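Local structure of DegV domain-containing protein spr0652 (6CNG) at residues A[106-110]-A[216-220]; A[146-151]-A[248-252]; A[175-181]-A[294-300]; A[232-236]-A[263-267]. The protein binds linoleic acid and probably other long-chain fatty acids, and may thereby take part in lipid transport or fatty acid metabolism. All coordinates share one frame; numbering follows the deposited sequence.

Interaction 1: residues A[106-110]-A[216-220]; sequences ITGTL and TGTLE. With EIC (linoleic acid), chain C.
Thr107 and Thr109 reach across with their hydroxyls to the carbonyls of Gly217 and Thr216, while Leu110 sets CG and CD1 against Gly217 O, and CD1 also against Leu219. The first of these threonines heads an ST turn: its OG1 takes the N-H of Thr109 at 3.1 Å, and it does so at the start of the loop that leads from strand 100-105 to helix 113-127 in this DegV-family fold. That same OG1 gives its own proton to Gly217 O over 2.8 Å, in the carbonyl plane and on a lone pair, so one hydroxyl both holds the turn and joins it to the loop before strand 219-226. With chi1 at 165°, OG1 swings away from the backbone N of Thr107 toward Gly217, and CG2 is left to face the fatty acid. Thr109 OG1 donates to Thr216 O, 2.5 Å away, a length so short that its exact value is doubtful, and its CG2 rests obliquely against CG2 of Thr218, whose hydroxyl is hydrogen-bonded to Ser214. Gly217 has positive phi (85°), and its CA passes 3.5 Å from Thr107 OG1.

Leu110 and Leu219 meet nearly at right angles, with CD1 of one 3.7 Å from CD1 of the other. Both belong to the linoleic acid pocket, as do Thr107 and Gly217, and Ser111, next in the chain, is hydrogen-bonded to the lipid. Leu219 CG lies 3.9 Å from C14 of linoleic acid, and the terminal methyl C18 ends 3.8 Å from Thr107 CG2 and 3.7 Å from Gly217 O.

Interaction 2: residues A[146-151]-A[248-252]; sequences DLLVEK and RIVMA
Leu147 pushes its CD2 methyl against Val250, where it comes within 3.4 Å of CG2, closer than two methyl carbons usually sit. The two side chains run antiparallel alongside one another, and the same CD2 also touches Arg248 CB at 3.8 Å, so this one methyl bridges two residues of the strand that face the helix. One residue earlier on the helix, Asp146 crosses Val250 at about a right angle and sets CB and OD2 beside CG1; its other oxygen, OD1, is engaged by the backbone N of Asp32.

Here helix 143-157 lies over one face of the six-stranded mixed sheet; the N-to-C directions of segments 146-151 and 248-252 are 131° apart, and their axes approach to 9.2 Å. Val250 and Arg248 point to the helix, whereas Ile249 and Met251 turn to the other face.

At the outer end the contact becomes polar. Arg248 runs extended from CG to NE and lays its guanidinium flat against the Glu150 carboxylate, the planes 11° apart. Glu150 OE1 sits over one face, 3.2 Å from NH1, and since no N-H points at it, this salt bridge rests on charge alone. Directed bonds go elsewhere: NH1 donates in plane to a water, 2.6 Å away, which in turn donates to Leu147 O, and NH2 pairs with Asp154. Glu150 OE2 has a second partner in Lys277. Lys151, bent at its second and third torsions, brings NZ to 4.0 Å from Arg248 NH1, a like-charge approach that the neighbouring carboxylates of Glu150 and Asp154 probably offset.

Interaction 3: residues A[175-181]-A[294-300]; sequences KTKLLFV and LLMGYEI. With NA (sodium ion), chain D; EIC (linoleic acid), chain C.
Tyr298 carries its ring between its own backbone N and carbonyl carbon (chi1 62°), which leans the ring across to the partner strand and under Lys177, whose CB stands over one face 4.0 Å from the centroid in a CH-pi contact. Leu179 CD1 meets the same ring at CE1 and also touches Met296 CE, the two aliphatic chains running alongside each other. A water joins Tyr298 OH to Leu178 O. On the opposite side of the sheet, Phe180 takes the equivalent first torsion (55°), which stands its ring up beside linoleic acid: C14 lies over one face, 3.6 Å from CD2. Leu295 CD2 fills in between, 3.6 Å from Phe180 CB and 3.5 Å from C13 of the lipid.

The backbones form a regular antiparallel ladder, with hydrogen-bonded pairs Lys177-Tyr298, Leu179-Met296 and Val181-Leu294 and a further bond from Ile300 N to Lys175 O. Thr176 O, which points away from strand 294-300, binds the sodium ion at 2.3 Å, a site shared with a water, Glu144 and Gln173.

These are the two middle strands of the six-stranded sheet, flanked by strands 207-213 and 247-253; helix 228-242 covers the Leu179, Met296 and Tyr298 face, while on the opposite face Leu178, Phe180 and Leu295 line the lipid pocket.

Interaction 4: residues A[232-236]-A[263-267]; sequences VQAAY and LSERI
The guanidinium of Arg266 lies flat on one face of the Tyr236 ring, with centres 3.6 Å apart and planes only 15° from parallel, a cation-pi stack shifted toward the ring's rim. Ile267 CG1 sits at the edge of the ring, 4.3 Å from CD1. Along the guanidinium's own edge come the amide of Gln233 and, in plane, a water that NH2 reaches at 2.6 Å. The Gln233 amide is turned 65° from the guanidinium, and although its OE1 is 3.0 Å from Arg266 NH1, the angle is too poor for a hydrogen bond; its NE2 is hydrogen-bonded to Asp237. Bends at chi2 and chi3 carry the arginine over the ring, with CD also above it. Tyr236 OH is hydrogen-bonded to Thr270.

Deeper in, Leu263 places CD1 3.8 Å from Val232 CG1 and 4.0 Å from Tyr236 CB, and its CD2 meets Ala235. Segments 232-236 and 263-267, from helices 228-242 and 257-270, run at 44° to each other on one face of the sheet, where Leu263 and Ile267 also touch strand 247-253.

The interface grades from an apolar floor to a charged outer layer. The stack, probably held by dispersion and the cation's attraction to the ring, leaves the in-plane N-H groups for other partners, and NH2 uses one on a water.

From the N terminus, residues 106-110 come first and wait until 216-220 to close interaction 1. Before that, 146-151 opens interaction 2 and 175-181 opens interaction 3, so both cross interaction 1 and each other, closing only at 248-252 and 294-300. Interaction 4 opens after interaction 1 has closed, falls wholly within the span of interaction 3, and crosses interaction 2. Strands 247-253 and 294-300 are neighbours in the six-stranded sheet, which puts interactions 2 and 3 in direct touch. Interactions 1 and 3 share the linoleic acid, and Leu219 packs on Phe180 between them. Helix 143-157 and the helix pair of interaction 4 cover opposite faces of that sheet.

Interaction 1: residues A[106-110]-A[216-220]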
loop_
_atom_site.group_PDB
_atom_site.type_symbol
_atom_site.label_atom_id
_atom_site.label_comp_id
_atom_site.label_asym_id
_atom_site.label_seq_id
_atom_site.Cartn_x
_atom_site.Cartn_y
_atom_site.Cartn_z
ATOM N N ILE A 106 5.881 2.129 -2.387
ATOM C CA ILE A 106 5.133 2.998 -1.527
ATOM C C ILE A 106 5.564 4.445 -1.776
ATOM O O ILE A 106 6.640 4.727 -2.333
ATOM C CB ILE A 106 5.467 2.510 -0.103
ATOM C CG1 ILE A 106 4.333 2.818 0.879
ATOM C CG2 ILE A 106 6.865 3.039 0.331
ATOM C CD1 ILE A 106 4.533 2.251 2.297
ATOM N N THR A 107 4.687 5.374 -1.384
ATOM C CA THR A 107 4.919 6.796 -1.581
ATOM C C THR A 107 6.374 7.185 -1.356
ATOM O O THR A 107 6.929 6.977 -0.279
ATOM C CB THR A 107 4.044 7.624 -0.650
ATOM O OG1 THR A 107 4.549 8.961 -0.629
ATOM C CG2 THR A 107 4.012 7.056 0.747
ATOM N N GLY A 108 6.974 7.767 -2.371
ATOM C CA GLY A 108 8.332 8.233 -2.248
ATOM C C GLY A 108 8.482 9.505 -1.466
ATOM O O GLY A 108 9.590 10.017 -1.345
ATOM N N THR A 109 7.389 10.056 -0.961
ATOM C CA THR A 109 7.488 11.235 -0.119
ATOM C C THR A 109 7.703 10.878 1.338
ATOM O O THR A 109 8.402 11.601 2.046
ATOM C CB THR A 109 6.223 12.066 -0.252
ATOM O OG1 THR A 109 5.961 12.317 -1.631
ATOM C CG2 THR A 109 6.390 13.399 0.442
ATOM N N LEU A 110 7.122 9.775 1.794
ATOM C CA LEU A 110 7.248 9.355 3.176
ATOM C C LEU A 110 8.284 8.260 3.386
ATOM O O LEU A 110 8.577 7.932 4.533
ATOM C CB LEU A 110 5.895 8.878 3.704
ATOM C CG LEU A 110 4.737 9.870 3.679
ATOM C CD1 LEU A 110 3.498 9.233 4.181
ATOM C CD2 LEU A 110 5.036 11.103 4.473
ATOM N N THR A 216 0.619 14.738 -3.248
ATOM C CA THR A 216 2.069 14.623 -3.101
ATOM C C THR A 216 2.520 13.374 -2.356
ATOM O O THR A 216 3.715 13.232 -2.097
ATOM C CB THR A 216 2.675 15.839 -2.402
ATOM O OG1 THR A 216 2.050 16.030 -1.127
ATOM C CG2 THR A 216 2.517 17.056 -3.271
ATOM N N GLY A 217 1.602 12.476 -2.007
ATOM C CA GLY A 217 1.978 11.263 -1.314
ATOM C C GLY A 217 2.107 11.390 0.187
ATOM O O GLY A 217 2.960 10.731 0.774
ATOM N N THR A 218 1.284 12.229 0.814
ATOM C CA THR A 218 1.313 12.500 2.239
ATOM C C THR A 218 -0.057 12.212 2.826
ATOM O O THR A 218 -1.049 12.090 2.109
ATOM C CB THR A 218 1.677 13.961 2.552
ATOM O OG1 THR A 218 0.639 14.830 2.097
ATOM C CG2 THR A 218 2.974 14.356 1.887
ATOM N N LEU A 219 -0.110 12.135 4.147
ATOM C CA LEU A 219 -1.398 11.996 4.811
ATOM C C LEU A 219 -2.157 13.316 4.745
ATOM O O LEU A 219 -1.600 14.374 5.030
ATOM C CB LEU A 219 -1.224 11.595 6.275
ATOM C CG LEU A 219 -0.856 10.143 6.509
ATOM C CD1 LEU A 219 0.658 9.980 6.411
ATOM C CD2 LEU A 219 -1.342 9.708 7.851
ATOM N N GLU A 220 -3.435 13.248 4.401
ATOM C CA GLU A 220 -4.283 14.425 4.404
ATOM C C GLU A 220 -5.599 14.110 5.087
ATOM O O GLU A 220 -6.285 13.153 4.721
ATOM C CB GLU A 220 -4.528 14.938 2.981
ATOM C CG GLU A 220 -5.536 16.101 2.907
ATOM C CD GLU A 220 -5.291 17.104 1.763
ATOM O OE1 GLU A 220 -4.160 17.179 1.219
ATOM O OE2 GLU A 220 -6.249 17.837 1.416
HETATM C C1 EIC C . 10.330 3.679 5.802
HETATM C C2 EIC C . 8.861 3.345 5.567
HETATM C C3 EIC C . 7.909 4.447 5.975
HETATM C C4 EIC C . 6.515 4.198 5.449
HETATM C C5 EIC C . 5.577 5.344 5.763
HETATM C C6 EIC C . 4.201 5.150 5.136
HETATM C C7 EIC C . 3.332 4.116 5.865
HETATM C C8 EIC C . 2.047 3.848 5.103
HETATM C C9 EIC C . 1.310 2.736 5.811
HETATM C C10 EIC C . 0.356 2.990 6.679
HETATM C C11 EIC C . -0.065 4.405 7.053
HETATM C C12 EIC C . -1.586 4.402 6.990
HETATM C C13 EIC C . -2.311 5.290 6.345
HETATM C C14 EIC C . -1.696 6.459 5.605
HETATM C C15 EIC C . -1.318 6.087 4.174
HETATM C C16 EIC C . -0.733 7.304 3.472
HETATM C C17 EIC C . -0.197 6.954 2.115
HETATM C C18 EIC C . 0.410 8.185 1.481
HETATM O O1 EIC C . 11.072 4.059 4.856
HETATM O O2 EIC C . 10.798 3.573 6.962
#

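Interaction 2: residues A[146-151]-A[248-252]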
loop_
_atom_site.group_PDB
_atom_site.type_symbol
_atom_site.label_atom_id
_atom_site.label_comp_id
_atom_site.label_asym_id
_atom_site.label_seq_id
_atom_site.Cartn_x
_atom_site.Cartn_y
_atom_site.Cartn_z
ATOM N N ASP A 146 -1.931 -2.324 -3.999
ATOM C CA ASP A 146 -2.423 -3.630 -4.383
ATOM C C ASP A 146 -3.167 -3.576 -5.708
ATOM O O ASP A 146 -2.964 -4.425 -6.570
ATOM C CB ASP A 146 -3.310 -4.132 -3.264
ATOM C CG ASP A 146 -2.565 -4.222 -1.935
ATOM O OD1 ASP A 146 -1.326 -4.271 -1.958
ATOM O OD2 ASP A 146 -3.204 -4.241 -0.860
ATOM N N LEU A 147 -4.051 -2.590 -5.879
ATOM C CA LEU A 147 -4.753 -2.438 -7.141
ATOM C C LEU A 147 -3.794 -2.234 -8.295
ATOM O O LEU A 147 -4.003 -2.760 -9.393
ATOM C CB LEU A 147 -5.675 -1.242 -7.054
ATOM C CG LEU A 147 -7.009 -1.451 -6.341
ATOM C CD1 LEU A 147 -7.766 -0.152 -6.307
ATOM C CD2 LEU A 147 -7.819 -2.551 -7.000
ATOM N N LEU A 148 -2.761 -1.437 -8.087
ATOM C CA LEU A 148 -1.828 -1.188 -9.172
ATOM C C LEU A 148 -1.145 -2.466 -9.592
ATOM O O LEU A 148 -0.928 -2.709 -10.774
ATOM C CB LEU A 148 -0.764 -0.200 -8.742
ATOM C CG LEU A 148 -1.218 1.211 -8.445
ATOM C CD1 LEU A 148 -0.019 2.023 -8.064
ATOM C CD2 LEU A 148 -1.884 1.819 -9.621
ATOM N N VAL A 149 -0.772 -3.285 -8.626
ATOM C CA VAL A 149 -0.105 -4.535 -8.943
ATOM C C VAL A 149 -1.049 -5.496 -9.642
ATOM O O VAL A 149 -0.676 -6.158 -10.612
ATOM C CB VAL A 149 0.485 -5.093 -7.643
ATOM C CG1 VAL A 149 0.622 -6.557 -7.724
ATOM C CG2 VAL A 149 1.807 -4.428 -7.407
ATOM N N GLU A 150 -2.279 -5.589 -9.169
ATOM C CA GLU A 150 -3.271 -6.371 -9.868
ATOM C C GLU A 150 -3.437 -5.899 -11.304
ATOM O O GLU A 150 -3.560 -6.715 -12.223
ATOM C CB GLU A 150 -4.599 -6.275 -9.130
ATOM C CG GLU A 150 -5.738 -6.812 -9.974
ATOM C CD GLU A 150 -7.061 -6.893 -9.244
ATOM O OE1 GLU A 150 -7.997 -7.520 -9.784
ATOM O OE2 GLU A 150 -7.147 -6.345 -8.131
ATOM N N LYS A 151 -3.455 -4.590 -11.518
ATOM C CA LYS A 151 -3.664 -4.081 -12.855
ATOM C C LYS A 151 -2.475 -4.365 -13.750
ATOM O O LYS A 151 -2.643 -4.696 -14.922
ATOM C CB LYS A 151 -3.934 -2.592 -12.799
ATOM C CG LYS A 151 -4.155 -1.989 -14.170
ATOM C CD LYS A 151 -5.291 -2.616 -14.955
ATOM C CE LYS A 151 -6.583 -2.587 -14.209
ATOM N NZ LYS A 151 -7.783 -2.732 -15.082
ATOM N N ARG A 248 -13.313 -1.498 -8.741
ATOM C CA ARG A 248 -12.604 -2.348 -7.802
ATOM C C ARG A 248 -12.264 -1.589 -6.530
ATOM O O ARG A 248 -11.949 -0.399 -6.558
ATOM C CB ARG A 248 -11.308 -2.861 -8.408
ATOM C CG ARG A 248 -11.473 -3.835 -9.540
ATOM C CD ARG A 248 -10.117 -4.240 -10.085
ATOM N NE ARG A 248 -10.278 -5.105 -11.232
ATOM C CZ ARG A 248 -9.300 -5.466 -12.035
ATOM N NH1 ARG A 248 -8.073 -5.039 -11.819
ATOM N NH2 ARG A 248 -9.567 -6.254 -13.063
ATOM N N ILE A 249 -12.347 -2.296 -5.412
ATOM C CA ILE A 249 -11.848 -1.838 -4.128
ATOM C C ILE A 249 -10.983 -2.927 -3.526
ATOM O O ILE A 249 -11.302 -4.112 -3.634
ATOM C CB ILE A 249 -13.001 -1.536 -3.172
ATOM C CG1 ILE A 249 -13.893 -0.434 -3.722
ATOM C CG2 ILE A 249 -12.466 -1.143 -1.841
ATOM C CD1 ILE A 249 -15.083 -0.178 -2.862
ATOM N N VAL A 250 -9.897 -2.511 -2.882
ATOM C CA VAL A 250 -9.040 -3.367 -2.053
ATOM C C VAL A 250 -8.945 -2.719 -0.677
ATOM O O VAL A 250 -8.398 -1.624 -0.535
ATOM C CB VAL A 250 -7.649 -3.546 -2.657
ATOM C CG1 VAL A 250 -6.816 -4.350 -1.747
ATOM C CG2 VAL A 250 -7.760 -4.217 -3.986
ATOM N N MET A 251 -9.484 -3.384 0.331
ATOM C CA MET A 251 -9.419 -2.924 1.714
ATOM C C MET A 251 -8.329 -3.715 2.439
ATOM O O MET A 251 -8.534 -4.869 2.814
ATOM C CB MET A 251 -10.752 -3.162 2.420
ATOM C CG MET A 251 -11.948 -2.445 1.868
ATOM S SD MET A 251 -13.454 -2.839 2.763
ATOM C CE MET A 251 -14.687 -2.026 1.791
ATOM N N ALA A 252 -7.183 -3.086 2.657
ATOM C CA ALA A 252 -6.151 -3.626 3.538
ATOM C C ALA A 252 -6.431 -3.192 4.971
ATOM O O ALA A 252 -6.512 -2.001 5.254
ATOM C CB ALA A 252 -4.789 -3.115 3.089
HETATM O O HOH W 1 -6.681 -3.344 -10.456
#

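Interaction 3: residues A[175-181]-A[294-300]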
loop_
_atom_site.group_PDB
_atom_site.type_symbol
_atom_site.label_atom_id
_atom_site.label_comp_id
_atom_site.label_asym_id
_atom_site.label_seq_id
_atom_site.Cartn_x
_atom_site.Cartn_y
_atom_site.Cartn_z
ATOM N N LYS A 175 -6.824 6.929 -12.126
ATOM C CA LYS A 175 -8.136 6.383 -11.802
ATOM C C LYS A 175 -8.194 5.751 -10.423
ATOM O O LYS A 175 -9.243 5.240 -10.052
ATOM C CB LYS A 175 -8.549 5.254 -12.782
ATOM C CG LYS A 175 -8.926 5.653 -14.203
ATOM C CD LYS A 175 -9.110 4.409 -15.112
ATOM C CE LYS A 175 -8.372 4.535 -16.468
ATOM N NZ LYS A 175 -7.365 3.441 -16.696
ATOM N N THR A 176 -7.096 5.737 -9.684
ATOM C CA THR A 176 -7.011 5.048 -8.410
ATOM C C THR A 176 -6.709 6.037 -7.291
ATOM O O THR A 176 -5.950 7.002 -7.476
ATOM C CB THR A 176 -5.944 3.931 -8.427
ATOM O OG1 THR A 176 -4.650 4.465 -8.705
ATOM C CG2 THR A 176 -6.267 2.917 -9.456
ATOM N N LYS A 177 -7.305 5.769 -6.128
ATOM C CA LYS A 177 -7.211 6.630 -4.961
ATOM C C LYS A 177 -7.071 5.776 -3.698
ATOM O O LYS A 177 -7.221 4.554 -3.732
ATOM C CB LYS A 177 -8.434 7.564 -4.895
ATOM C CG LYS A 177 -8.672 8.458 -6.181
ATOM C CD LYS A 177 -7.729 9.647 -6.331
ATOM C CE LYS A 177 -7.853 10.390 -7.706
ATOM N NZ LYS A 177 -6.790 11.433 -7.946
ATOM N N LEU A 178 -6.796 6.443 -2.567
ATOM C CA LEU A 178 -6.725 5.791 -1.262
ATOM C C LEU A 178 -7.514 6.574 -0.222
ATOM O O LEU A 178 -7.370 7.785 -0.106
ATOM C CB LEU A 178 -5.268 5.649 -0.780
ATOM C CG LEU A 178 -5.097 4.886 0.550
ATOM C CD1 LEU A 178 -5.213 3.410 0.368
ATOM C CD2 LEU A 178 -3.789 5.183 1.200
ATOM N N LEU A 179 -8.324 5.879 0.550
ATOM C CA LEU A 179 -8.894 6.417 1.769
ATOM C C LEU A 179 -8.420 5.534 2.911
ATOM O O LEU A 179 -8.320 4.319 2.757
ATOM C CB LEU A 179 -10.412 6.367 1.736
ATOM C CG LEU A 179 -11.224 7.558 1.240
ATOM C CD1 LEU A 179 -12.655 7.152 0.949
ATOM C CD2 LEU A 179 -11.249 8.658 2.272
ATOM N N PHE A 180 -8.109 6.141 4.043
ATOM C CA PHE A 180 -7.740 5.377 5.227
ATOM C C PHE A 180 -8.586 5.809 6.407
ATOM O O PHE A 180 -9.096 6.929 6.457
ATOM C CB PHE A 180 -6.249 5.485 5.537
ATOM C CG PHE A 180 -5.750 6.880 5.674
ATOM C CD1 PHE A 180 -5.961 7.595 6.829
ATOM C CD2 PHE A 180 -5.032 7.466 4.650
ATOM C CE1 PHE A 180 -5.492 8.846 6.950
ATOM C CE2 PHE A 180 -4.561 8.733 4.769
ATOM C CZ PHE A 180 -4.782 9.429 5.905
ATOM N N VAL A 181 -8.773 4.886 7.332
ATOM C CA VAL A 181 -9.308 5.202 8.645
ATOM C C VAL A 181 -8.383 4.634 9.697
ATOM O O VAL A 181 -8.177 3.418 9.762
ATOM C CB VAL A 181 -10.709 4.642 8.875
ATOM C CG1 VAL A 181 -11.181 5.071 10.233
ATOM C CG2 VAL A 181 -11.603 5.107 7.761
ATOM N N LEU A 294 -7.388 0.819 8.563
ATOM C CA LEU A 294 -7.863 0.445 7.243
ATOM C C LEU A 294 -7.213 1.328 6.200
ATOM O O LEU A 294 -7.179 2.545 6.362
ATOM C CB LEU A 294 -9.367 0.655 7.169
ATOM C CG LEU A 294 -9.953 0.620 5.754
ATOM C CD1 LEU A 294 -9.885 -0.763 5.157
ATOM C CD2 LEU A 294 -11.369 1.109 5.787
ATOM N N LEU A 295 -6.715 0.706 5.135
ATOM C CA LEU A 295 -6.176 1.403 3.976
ATOM C C LEU A 295 -6.899 0.855 2.756
ATOM O O LEU A 295 -6.554 -0.214 2.251
ATOM C CB LEU A 295 -4.690 1.165 3.794
ATOM C CG LEU A 295 -3.682 1.559 4.849
ATOM C CD1 LEU A 295 -2.478 2.186 4.134
ATOM C CD2 LEU A 295 -4.298 2.489 5.894
ATOM N N MET A 296 -7.851 1.612 2.253
ATOM C CA MET A 296 -8.714 1.157 1.189
ATOM C C MET A 296 -8.308 1.811 -0.128
ATOM O O MET A 296 -8.386 3.027 -0.266
ATOM C CB MET A 296 -10.129 1.553 1.574
ATOM C CG MET A 296 -11.100 1.426 0.507
ATOM S SD MET A 296 -12.780 1.501 1.136
ATOM C CE MET A 296 -12.892 3.232 1.644
ATOM N N GLY A 297 -7.877 0.999 -1.081
ATOM C CA GLY A 297 -7.674 1.463 -2.434
ATOM C C GLY A 297 -8.917 1.238 -3.275
ATOM O O GLY A 297 -9.664 0.287 -3.063
ATOM N N TYR A 298 -9.147 2.141 -4.226
ATOM C CA TYR A 298 -10.364 2.057 -5.030
ATOM C C TYR A 298 -10.211 2.771 -6.363
ATOM O O TYR A 298 -9.343 3.627 -6.551
ATOM C CB TYR A 298 -11.613 2.567 -4.281
ATOM C CG TYR A 298 -11.570 4.022 -3.882
ATOM C CD1 TYR A 298 -10.941 4.440 -2.707
ATOM C CD2 TYR A 298 -12.164 5.008 -4.687
ATOM C CE1 TYR A 298 -10.900 5.762 -2.342
ATOM C CE2 TYR A 298 -12.119 6.360 -4.322
ATOM C CZ TYR A 298 -11.499 6.729 -3.150
ATOM O OH TYR A 298 -11.461 8.039 -2.799
ATOM N N GLU A 299 -11.085 2.395 -7.285
ATOM C CA GLU A 299 -11.141 2.979 -8.616
ATOM C C GLU A 299 -12.212 4.059 -8.698
ATOM O O GLU A 299 -13.296 3.915 -8.132
ATOM C CB GLU A 299 -11.469 1.886 -9.628
ATOM C CG GLU A 299 -10.377 0.852 -9.816
ATOM C CD GLU A 299 -10.761 -0.227 -10.774
ATOM O OE1 GLU A 299 -11.984 -0.423 -10.964
ATOM O OE2 GLU A 299 -9.835 -0.863 -11.305
ATOM N N ILE A 300 -11.911 5.129 -9.435
ATOM C CA ILE A 300 -12.878 6.165 -9.793
ATOM C C ILE A 300 -12.993 6.293 -11.311
ATOM O O ILE A 300 -12.145 5.814 -12.062
ATOM C CB ILE A 300 -12.539 7.537 -9.164
ATOM C CG1 ILE A 300 -11.287 8.133 -9.794
ATOM C CG2 ILE A 300 -12.325 7.386 -7.711
ATOM C CD1 ILE A 300 -11.108 9.567 -9.481
HETATM NA NA NA D . -3.744 7.693 -7.625
HETATM C C1 EIC C . 10.330 3.679 5.802
HETATM C C2 EIC C . 8.861 3.345 5.567
HETATM C C3 EIC C . 7.909 4.447 5.975
HETATM C C4 EIC C . 6.515 4.198 5.449
HETATM C C5 EIC C . 5.577 5.344 5.763
HETATM C C6 EIC C . 4.201 5.150 5.136
HETATM C C7 EIC C . 3.332 4.116 5.865
HETATM C C8 EIC C . 2.047 3.848 5.103
HETATM C C9 EIC C . 1.310 2.736 5.811
HETATM C C10 EIC C . 0.356 2.990 6.679
HETATM C C11 EIC C . -0.065 4.405 7.053
HETATM C C12 EIC C . -1.586 4.402 6.990
HETATM C C13 EIC C . -2.311 5.290 6.345
HETATM C C14 EIC C . -1.696 6.459 5.605
HETATM C C15 EIC C . -1.318 6.087 4.174
HETATM C C16 EIC C . -0.733 7.304 3.472
HETATM C C17 EIC C . -0.197 6.954 2.115
HETATM C C18 EIC C . 0.410 8.185 1.481
HETATM O O1 EIC C . 11.072 4.059 4.856
HETATM O O2 EIC C . 10.798 3.573 6.962
HETATM O O HOH W 2 -9.330 9.256 -1.385
HETATM O O HOH W 3 -1.538 7.976 -7.219
#

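Interaction 4: residues A[232-236]-A[263-267]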
loop_
_atom_site.group_PDB
_atom_site.type_symbol
_atom_site.label_atom_id
_atom_site.label_comp_id
_atom_site.label_asym_id
_atom_site.label_seq_id
_atom_site.Cartn_x
_atom_site.Cartn_y
_atom_site.Cartn_z
ATOM N N VAL A 232 -17.596 4.200 9.514
ATOM C CA VAL A 232 -18.047 3.571 8.281
ATOM C C VAL A 232 -18.803 4.573 7.423
ATOM O O VAL A 232 -18.541 4.693 6.223
ATOM C CB VAL A 232 -18.849 2.292 8.558
ATOM C CG1 VAL A 232 -19.485 1.777 7.260
ATOM C CG2 VAL A 232 -17.928 1.244 9.143
ATOM N N GLN A 233 -19.739 5.313 8.027
ATOM C CA GLN A 233 -20.479 6.312 7.268
ATOM C C GLN A 233 -19.536 7.299 6.586
ATOM O O GLN A 233 -19.719 7.630 5.413
ATOM C CB GLN A 233 -21.474 7.027 8.181
ATOM C CG GLN A 233 -22.452 7.976 7.460
ATOM C CD GLN A 233 -23.475 7.269 6.580
ATOM O OE1 GLN A 233 -24.243 6.401 7.036
ATOM N NE2 GLN A 233 -23.523 7.676 5.312
ATOM N N ALA A 234 -18.517 7.769 7.306
ATOM C CA ALA A 234 -17.594 8.744 6.742
ATOM C C ALA A 234 -16.847 8.155 5.568
ATOM O O ALA A 234 -16.667 8.814 4.549
ATOM C CB ALA A 234 -16.596 9.197 7.803
ATOM N N ALA A 235 -16.393 6.915 5.707
ATOM C CA ALA A 235 -15.660 6.255 4.640
ATOM C C ALA A 235 -16.538 6.023 3.419
ATOM O O ALA A 235 -16.086 6.164 2.291
ATOM C CB ALA A 235 -15.107 4.944 5.168
ATOM N N TYR A 236 -17.792 5.653 3.625
ATOM C CA TYR A 236 -18.724 5.516 2.517
ATOM C C TYR A 236 -18.982 6.859 1.860
ATOM O O TYR A 236 -18.941 6.970 0.639
ATOM C CB TYR A 236 -20.023 4.942 3.071
ATOM C CG TYR A 236 -21.204 4.903 2.144
ATOM C CD1 TYR A 236 -21.464 3.782 1.391
ATOM C CD2 TYR A 236 -22.087 5.959 2.060
ATOM C CE1 TYR A 236 -22.559 3.727 0.549
ATOM C CE2 TYR A 236 -23.183 5.908 1.229
ATOM C CZ TYR A 236 -23.405 4.780 0.472
ATOM O OH TYR A 236 -24.482 4.662 -0.360
ATOM N N LEU A 263 -18.865 -2.099 5.825
ATOM C CA LEU A 263 -18.669 -1.145 4.742
ATOM C C LEU A 263 -18.886 -1.803 3.385
ATOM O O LEU A 263 -19.554 -1.228 2.518
ATOM C CB LEU A 263 -17.271 -0.526 4.854
ATOM C CG LEU A 263 -16.824 0.535 3.847
ATOM C CD1 LEU A 263 -17.734 1.725 3.848
ATOM C CD2 LEU A 263 -15.432 0.969 4.165
ATOM N N SER A 264 -18.362 -3.028 3.203
ATOM C CA SER A 264 -18.500 -3.761 1.944
ATOM C C SER A 264 -19.959 -4.002 1.597
ATOM O O SER A 264 -20.375 -3.818 0.452
ATOM C CB SER A 264 -17.744 -5.087 2.039
ATOM O OG SER A 264 -18.093 -5.983 1.005
ATOM N N GLU A 265 -20.745 -4.447 2.566
ATOM C CA GLU A 265 -22.165 -4.634 2.313
ATOM C C GLU A 265 -22.817 -3.331 1.874
ATOM O O GLU A 265 -23.522 -3.310 0.870
ATOM C CB GLU A 265 -22.852 -5.246 3.530
ATOM C CG GLU A 265 -22.609 -6.749 3.691
ATOM C CD GLU A 265 -23.205 -7.599 2.557
ATOM O OE1 GLU A 265 -22.646 -8.685 2.257
ATOM O OE2 GLU A 265 -24.226 -7.190 1.953
ATOM N N ARG A 266 -22.576 -2.232 2.603
ATOM C CA ARG A 266 -23.170 -0.940 2.253
ATOM C C ARG A 266 -22.815 -0.538 0.837
ATOM O O ARG A 266 -23.656 -0.021 0.096
ATOM C CB ARG A 266 -22.658 0.161 3.181
ATOM C CG ARG A 266 -23.628 0.661 4.188
ATOM C CD ARG A 266 -23.623 2.174 4.305
ATOM N NE ARG A 266 -24.590 2.782 3.392
ATOM C CZ ARG A 266 -25.031 4.030 3.490
ATOM N NH1 ARG A 266 -24.582 4.805 4.474
ATOM N NH2 ARG A 266 -25.924 4.491 2.610
ATOM N N ILE A 267 -21.559 -0.720 0.464
ATOM C CA ILE A 267 -21.132 -0.380 -0.877
ATOM C C ILE A 267 -21.797 -1.273 -1.894
ATOM O O ILE A 267 -22.190 -0.814 -2.974
ATOM C CB ILE A 267 -19.607 -0.492 -0.983
ATOM C CG1 ILE A 267 -18.984 0.544 -0.075
ATOM C CG2 ILE A 267 -19.187 -0.328 -2.428
ATOM C CD1 ILE A 267 -17.445 0.373 0.135
HETATM O O HOH W 4 -26.362 6.830 3.680
#